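Local coordinates for protein ricin B-related lectin (Polyporus squamosus, PDB 5MUA) that probably binds galactose-containing glycans through a ricin-type trefoil lectin module and carries a papain-like, calcium-binding protease domain that takes up the inhibitor E-64, at residues 180-184 with 185-189; 134-138 with 139-143. One frame throughout, in Å; residues are numbered along the deposited sequence.

Interaction 1: residues 180-184 with 185-189; sequences LVLTR and DQISS
T183 and Q186 grip each other twice where the chain turns into helix 184-194. The hydroxyl OG1 of T183 accepts from the backbone N of Q186 at 3.0 Å, and the amide oxygen OE1 of Q186 takes the N-H of T183 at 2.9 Å. This second bond is nearly straight at the hydrogen (170°), although the donor lies above the plane of the Q186 amide rather than on a lone pair. With chi1 of T183 at 63°, OG1 sits between N and the carbonyl carbon, close enough for CG of Q186 to rest 3.2 Å from it. Behind the cap the first helical bond forms, from I187 N to T183 O (2.9 Å). On the buried side CB of L182 meets CG1 of I187 at 3.8 Å, and helix 208-226 covers both residues through V219, W222 and F215. The solvent side is looser, with D185 exposed and making slight contact. R184 runs out, extended from CG to NE, to a salt bridge with E255 and a cation-pi contact with Y272, which also bonds S188 OG. Reciprocal bonding of this kind between the N-cap residue and the third residue beyond it is the capping box of a helix N terminus.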
ATOM      1  N   LEU B 180      11.951   6.415  11.128  1.00 11.96           N
ATOM      2  CA  LEU B 180      12.797   5.306  11.617  1.00 11.63           C
ATOM      3  C   LEU B 180      13.377   4.562  10.430  1.00 13.16           C
ATOM      4  O   LEU B 180      12.674   4.226   9.466  1.00 12.15           O
ATOM      5  CB  LEU B 180      12.065   4.331  12.509  1.00 12.15           C
ATOM      6  CG  LEU B 180      12.829   3.070  12.971  1.00 12.34           C
ATOM      7  CD1 LEU B 180      13.997   3.574  13.849  1.00 13.55           C
ATOM      8  CD2 LEU B 180      11.876   2.200  13.799  1.00 13.47           C
ATOM      9  N   VAL B 181      14.666   4.339  10.491  1.00 11.99           N
ATOM     10  CA  VAL B 181      15.366   3.567   9.459  1.00 13.80           C
ATOM     11  C   VAL B 181      15.401   2.142   9.996  1.00 12.94           C
ATOM     12  O   VAL B 181      15.976   1.853  11.052  1.00 14.05           O
ATOM     13  CB  VAL B 181      16.811   4.099   9.221  1.00 13.36           C
ATOM     14  CG1 VAL B 181      17.620   3.175   8.315  1.00 12.69           C
ATOM     15  CG2 VAL B 181      16.809   5.513   8.673  1.00 13.91           C
ATOM     16  N   LEU B 182      14.797   1.213   9.241  1.00 12.68           N
ATOM     17  CA  LEU B 182      14.735  -0.171   9.644  1.00 12.78           C
ATOM     18  C   LEU B 182      15.999  -0.917   9.309  1.00 13.05           C
ATOM     19  O   LEU B 182      16.701  -0.553   8.372  1.00 12.86           O
ATOM     20  CB  LEU B 182      13.591  -0.878   8.882  1.00 13.45           C
ATOM     21  CG  LEU B 182      12.244  -0.234   9.240  1.00 13.94           C
ATOM     22  CD1 LEU B 182      11.227  -0.827   8.284  1.00 14.09           C
ATOM     23  CD2 LEU B 182      11.824  -0.472  10.693  1.00 14.58           C
ATOM     24  N   THR B 183      16.201  -2.029  10.003  1.00 14.29           N
ATOM     25  CA  THR B 183      17.266  -2.960   9.657  1.00 14.12           C
ATOM     26  C   THR B 183      16.801  -3.906   8.570  1.00 15.23           C
ATOM     27  O   THR B 183      15.596  -4.089   8.308  1.00 14.31           O
ATOM     28  CB  THR B 183      17.678  -3.843  10.852  1.00 15.12           C
ATOM     29  OG1 THR B 183      16.587  -4.656  11.268  1.00 13.72           O
ATOM     30  CG2 THR B 183      18.171  -2.970  12.084  1.00 14.59           C
ATOM     31  N   ARG B 184      17.804  -4.548   7.961  1.00 15.95           N
ATOM     32  CA  ARG B 184      17.474  -5.624   7.031  1.00 16.89           C
ATOM     33  C   ARG B 184      16.715  -6.757   7.632  1.00 15.02           C
ATOM     34  O   ARG B 184      15.789  -7.332   7.030  1.00 14.07           O
ATOM     35  CB  ARG B 184      18.730  -6.069   6.246  1.00 16.82           C
ATOM     36  CG  ARG B 184      19.054  -5.044   5.185  1.00 16.14           C
ATOM     37  CD  ARG B 184      20.090  -5.543   4.199  1.00 18.04           C
ATOM     38  NE  ARG B 184      20.643  -4.480   3.355  1.00 18.27           N
ATOM     39  CZ  ARG B 184      21.404  -4.706   2.268  1.00 22.33           C
ATOM     40  NH1 ARG B 184      21.653  -5.960   1.841  1.00 20.62           N
ATOM     41  NH2 ARG B 184      21.922  -3.684   1.603  1.00 25.31           N
ATOM     42  N   ASP B 185      17.036  -7.114   8.855  1.00 15.85           N
ATOM     43  CA  ASP B 185      16.292  -8.160   9.496  1.00 15.32           C
ATOM     44  C   ASP B 185      14.863  -7.802   9.618  1.00 15.55           C
ATOM     45  O   ASP B 185      13.972  -8.639   9.414  1.00 15.27           O
ATOM     46  CB  ASP B 185      16.889  -8.466  10.872  1.00 16.61           C
ATOM     47  CG  ASP B 185      18.201  -9.264  10.792  1.00 20.14           C
ATOM     48  OD1 ASP B 185      18.525  -9.881   9.787  1.00 18.27           O
ATOM     49  OD2 ASP B 185      18.903  -9.291  11.824  1.00 22.37           O
ATOM     50  N   GLN B 186      14.601  -6.535   9.951  1.00 15.00           N
ATOM     51  CA  GLN B 186      13.242  -6.114  10.135  1.00 15.35           C
ATOM     52  C   GLN B 186      12.459  -6.061   8.803  1.00 13.35           C
ATOM     53  O   GLN B 186      11.337  -6.573   8.750  1.00 15.92           O
ATOM     54  CB  GLN B 186      13.200  -4.752  10.800  1.00 17.00           C
ATOM     55  CG  GLN B 186      13.610  -4.815  12.291  1.00 15.63           C
ATOM     56  CD  GLN B 186      14.028  -3.460  12.826  1.00 15.40           C
ATOM     57  OE1 GLN B 186      14.256  -2.519  12.055  1.00 14.76           O
ATOM     58  NE2 GLN B 186      14.194  -3.364  14.123  1.00 13.52           N
ATOM     59  N   ILE B 187      13.071  -5.474   7.779  1.00 13.63           N
ATOM     60  CA  ILE B 187      12.502  -5.408   6.441  1.00 13.42           C
ATOM     61  C   ILE B 187      12.207  -6.796   5.975  1.00 14.67           C
ATOM     62  O   ILE B 187      11.095  -7.103   5.539  1.00 13.29           O
ATOM     63  CB  ILE B 187      13.419  -4.674   5.462  1.00 13.68           C
ATOM     64  CG1 ILE B 187      13.443  -3.165   5.848  1.00 14.61           C
ATOM     65  CG2 ILE B 187      12.889  -4.733   4.048  1.00 14.57           C
ATOM     66  CD1 ILE B 187      14.716  -2.522   5.340  1.00 15.29           C
ATOM     67  N   SER B 188      13.190  -7.670   6.042  1.00 14.51           N
ATOM     68  CA  SER B 188      12.949  -9.028   5.663  1.00 15.80           C
ATOM     69  C   SER B 188      11.866  -9.767   6.444  1.00 16.02           C
ATOM     70  O   SER B 188      11.129 -10.562   5.845  1.00 17.15           O
ATOM     71  CB  SER B 188      14.258  -9.810   5.650  1.00 17.19           C
ATOM     72  OG  SER B 188      15.023  -9.337   4.574  1.00 17.94           O
ATOM     73  N   SER B 189      11.732  -9.533   7.745  1.00 15.33           N
ATOM     74  CA  SER B 189      10.719 -10.222   8.535  0.80 16.65           C
ATOM     75  C   SER B 189       9.314  -9.738   8.099  1.00 16.32           C
ATOM     76  O   SER B 189       8.403 -10.517   7.983  1.00 17.18           O
ATOM     77  CB  SER B 189      10.957 -10.097  10.068  0.80 17.30           C
ATOM     78  OG  SER B 189      10.546  -8.829  10.531  0.80 19.96           O
TER

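Interaction 2: residues 134-138 with 139-143; sequences QNITN and NTSQN
Q134 and Q142 are joined across the base of a loop between strands 129-133 and 144-152, in the ricin-type beta-trefoil lectin part of the chain; an Asx turn at N139 and a type I beta turn from T140 to N143 shape its second half. At Q134 the backbone O accepts from NE2 of Q142 at 2.8 Å, the donor standing well above the carbonyl plane. N135, next along, brings its CA to 3.6 Å from OE1 of Q142; the two side chains cross at about a right angle, while their amide planes lie 25° apart. I136 then supplies the second backbone bond, its N reaching OE1 of Q142 at 2.9 Å, again from above the amide plane. One side-chain amide thus clasps the backbone on both sides of N135, and the extended chain of Q142 beyond CG (chi2 -177°) carries it there. Two further bonds, NE2 to T118 OG1 and K107 NZ to OE1, help fix its rotation and satisfy this buried group.

The side chain of I136 points into the loop. Its CG1 and CD1 lie against NE2 of Q142, CD1 also meets OG of S141, and CG2 packs 3.4 Å from OD1 of N139; T118 of strand 116-120 touches it too. Beyond T137, at N138, the chain swings round, and the side chains of N138 and N139 cross obliquely. N139, with chi1 at 71°, directs OD1 forward over the following residues, where it accepts from S141 N at 2.9 Å and from S141 OG at 2.7 Å.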
ATOM      1  N   GLN B 134      22.528  10.787  42.377  1.00 13.26           N
ATOM      2  CA  GLN B 134      23.275  12.046  42.338  1.00 13.87           C
ATOM      3  C   GLN B 134      24.539  11.926  41.464  1.00 14.06           C
ATOM      4  O   GLN B 134      25.007  10.850  41.113  1.00 11.54           O
ATOM      5  CB  GLN B 134      23.638  12.490  43.769  1.00 15.21           C
ATOM      6  CG  GLN B 134      24.606  11.562  44.447  1.00 15.11           C
ATOM      7  CD  GLN B 134      24.967  12.036  45.875  1.00 18.55           C
ATOM      8  OE1 GLN B 134      25.705  12.987  46.051  1.00 20.62           O
ATOM      9  NE2 GLN B 134      24.421  11.375  46.852  1.00 20.80           N
ATOM     10  N   ASN B 135      25.089  13.056  41.116  1.00 15.34           N
ATOM     11  CA  ASN B 135      26.327  13.067  40.338  1.00 16.11           C
ATOM     12  C   ASN B 135      27.410  12.153  40.901  1.00 14.55           C
ATOM     13  O   ASN B 135      27.700  12.174  42.106  1.00 15.46           O
ATOM     14  CB  ASN B 135      26.857  14.499  40.170  1.00 15.84           C
ATOM     15  CG  ASN B 135      28.020  14.588  39.168  1.00 15.99           C
ATOM     16  OD1 ASN B 135      28.036  13.922  38.147  1.00 17.61           O
ATOM     17  ND2 ASN B 135      28.998  15.403  39.484  1.00 17.58           N
ATOM     18  N   ILE B 136      27.950  11.320  40.036  1.00 13.56           N
ATOM     19  CA  ILE B 136      29.027  10.390  40.337  1.00 15.64           C
ATOM     20  C   ILE B 136      30.252  10.809  39.580  1.00 17.27           C
ATOM     21  O   ILE B 136      30.186  10.973  38.377  1.00 20.49           O
ATOM     22  CB  ILE B 136      28.649   8.970  39.967  1.00 16.59           C
ATOM     23  CG1 ILE B 136      27.566   8.457  40.934  1.00 16.22           C
ATOM     24  CG2 ILE B 136      29.897   8.011  40.025  1.00 17.03           C
ATOM     25  CD1 ILE B 136      26.983   7.083  40.596  1.00 19.39           C
ATOM     26  N   THR B 137      31.382  10.927  40.275  1.00 17.47           N
ATOM     27  CA  THR B 137      32.656  11.352  39.649  1.00 19.61           C
ATOM     28  C   THR B 137      33.711  10.241  39.631  1.00 20.21           C
ATOM     29  O   THR B 137      34.712  10.384  38.944  1.00 23.47           O
ATOM     30  CB  THR B 137      33.245  12.597  40.327  1.00 19.11           C
ATOM     31  OG1 THR B 137      33.361  12.341  41.723  1.00 20.89           O
ATOM     32  CG2 THR B 137      32.296  13.837  40.126  1.00 21.96           C
ATOM     33  N   ASN B 138      33.503   9.162  40.377  1.00 18.52           N
ATOM     34  CA  ASN B 138      34.512   8.077  40.473  1.00 17.71           C
ATOM     35  C   ASN B 138      34.242   6.858  39.585  1.00 15.32           C
ATOM     36  O   ASN B 138      34.992   5.877  39.569  1.00 14.76           O
ATOM     37  CB  ASN B 138      34.742   7.718  41.929  1.00 18.67           C
ATOM     38  CG  ASN B 138      33.580   6.962  42.558  1.00 20.98           C
ATOM     39  OD1 ASN B 138      32.474   6.866  41.993  1.00 21.78           O
ATOM     40  ND2 ASN B 138      33.808   6.464  43.745  1.00 20.34           N
ATOM     41  N   ASN B 139      33.194   6.938  38.748  1.00 15.43           N
ATOM     42  CA  ASN B 139      33.035   5.988  37.677  1.00 14.88           C
ATOM     43  C   ASN B 139      32.208   6.587  36.541  1.00 14.66           C
ATOM     44  O   ASN B 139      31.729   7.729  36.662  1.00 15.80           O
ATOM     45  CB  ASN B 139      32.499   4.640  38.212  1.00 14.60           C
ATOM     46  CG  ASN B 139      31.019   4.696  38.658  1.00 15.31           C
ATOM     47  OD1 ASN B 139      30.175   5.286  37.997  1.00 17.81           O
ATOM     48  ND2 ASN B 139      30.718   4.027  39.744  1.00 15.75           N
ATOM     49  N   THR B 140      32.040   5.809  35.468  1.00 13.31           N
ATOM     50  CA  THR B 140      31.367   6.290  34.284  1.00 13.42           C
ATOM     51  C   THR B 140      29.936   5.756  34.145  1.00 14.00           C
ATOM     52  O   THR B 140      29.407   5.774  33.049  1.00 14.26           O
ATOM     53  CB  THR B 140      32.174   6.051  33.018  1.00 14.38           C
ATOM     54  OG1 THR B 140      32.402   4.674  32.868  1.00 15.10           O
ATOM     55  CG2 THR B 140      33.448   6.807  33.039  1.00 15.72           C
ATOM     56  N   SER B 141      29.348   5.293  35.238  1.00 13.42           N
ATOM     57  CA  SER B 141      28.045   4.646  35.213  1.00 13.87           C
ATOM     58  C   SER B 141      26.918   5.578  34.770  1.00 12.23           C
ATOM     59  O   SER B 141      25.833   5.094  34.431  1.00 13.02           O
ATOM     60  CB  SER B 141      27.720   4.026  36.591  1.00 13.18           C
ATOM     61  OG  SER B 141      27.531   5.065  37.586  1.00 13.25           O
ATOM     62  N   GLN B 142      27.134   6.883  34.801  1.00 12.80           N
ATOM     63  CA  GLN B 142      26.150   7.831  34.328  1.00 14.12           C
ATOM     64  C   GLN B 142      26.389   8.325  32.902  1.00 14.57           C
ATOM     65  O   GLN B 142      25.731   9.287  32.443  1.00 12.88           O
ATOM     66  CB  GLN B 142      26.041   9.022  35.276  1.00 14.08           C
ATOM     67  CG  GLN B 142      25.868   8.581  36.705  1.00 15.64           C
ATOM     68  CD  GLN B 142      25.688   9.686  37.701  1.00 15.43           C
ATOM     69  OE1 GLN B 142      26.338  10.719  37.641  1.00 14.18           O
ATOM     70  NE2 GLN B 142      24.851   9.422  38.679  1.00 15.65           N
ATOM     71  N   ASN B 143      27.307   7.653  32.180  1.00 14.09           N
ATOM     72  CA  ASN B 143      27.663   8.130  30.854  1.00 14.67           C
ATOM     73  C   ASN B 143      27.015   7.151  29.873  1.00 14.63           C
ATOM     74  O   ASN B 143      27.074   5.916  30.059  1.00 16.72           O
ATOM     75  CB  ASN B 143      29.159   8.100  30.653  1.00 15.03           C
ATOM     76  CG  ASN B 143      29.878   9.133  31.502  1.00 15.52           C
ATOM     77  OD1 ASN B 143      29.255  10.014  32.108  1.00 14.94           O
ATOM     78  ND2 ASN B 143      31.202   9.038  31.524  1.00 17.13           N
TER

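From the N terminus the chain first meets interaction 2, which closes the loop between strand 129-133 and strand 144-152 within the ricin-type trefoil region. Strand 144-152 then leads to helix 153-162, and the chain passes the calcium-binding residues S175 and D176 before strand 178-180 enters interaction 1. There the cap closes the short connection into helix 184-194. The two contacts follow in series, neither nested nor crossed; the centres of interactions 1 and 2 are about 35 Å apart, and the nearest atoms of interactions 1 and 2 about 21 Å apart. Even so, strand 144-152, which leaves interaction 2, pairs antiparallel with strand 178-180, which leads into interaction 1, linking the two regions.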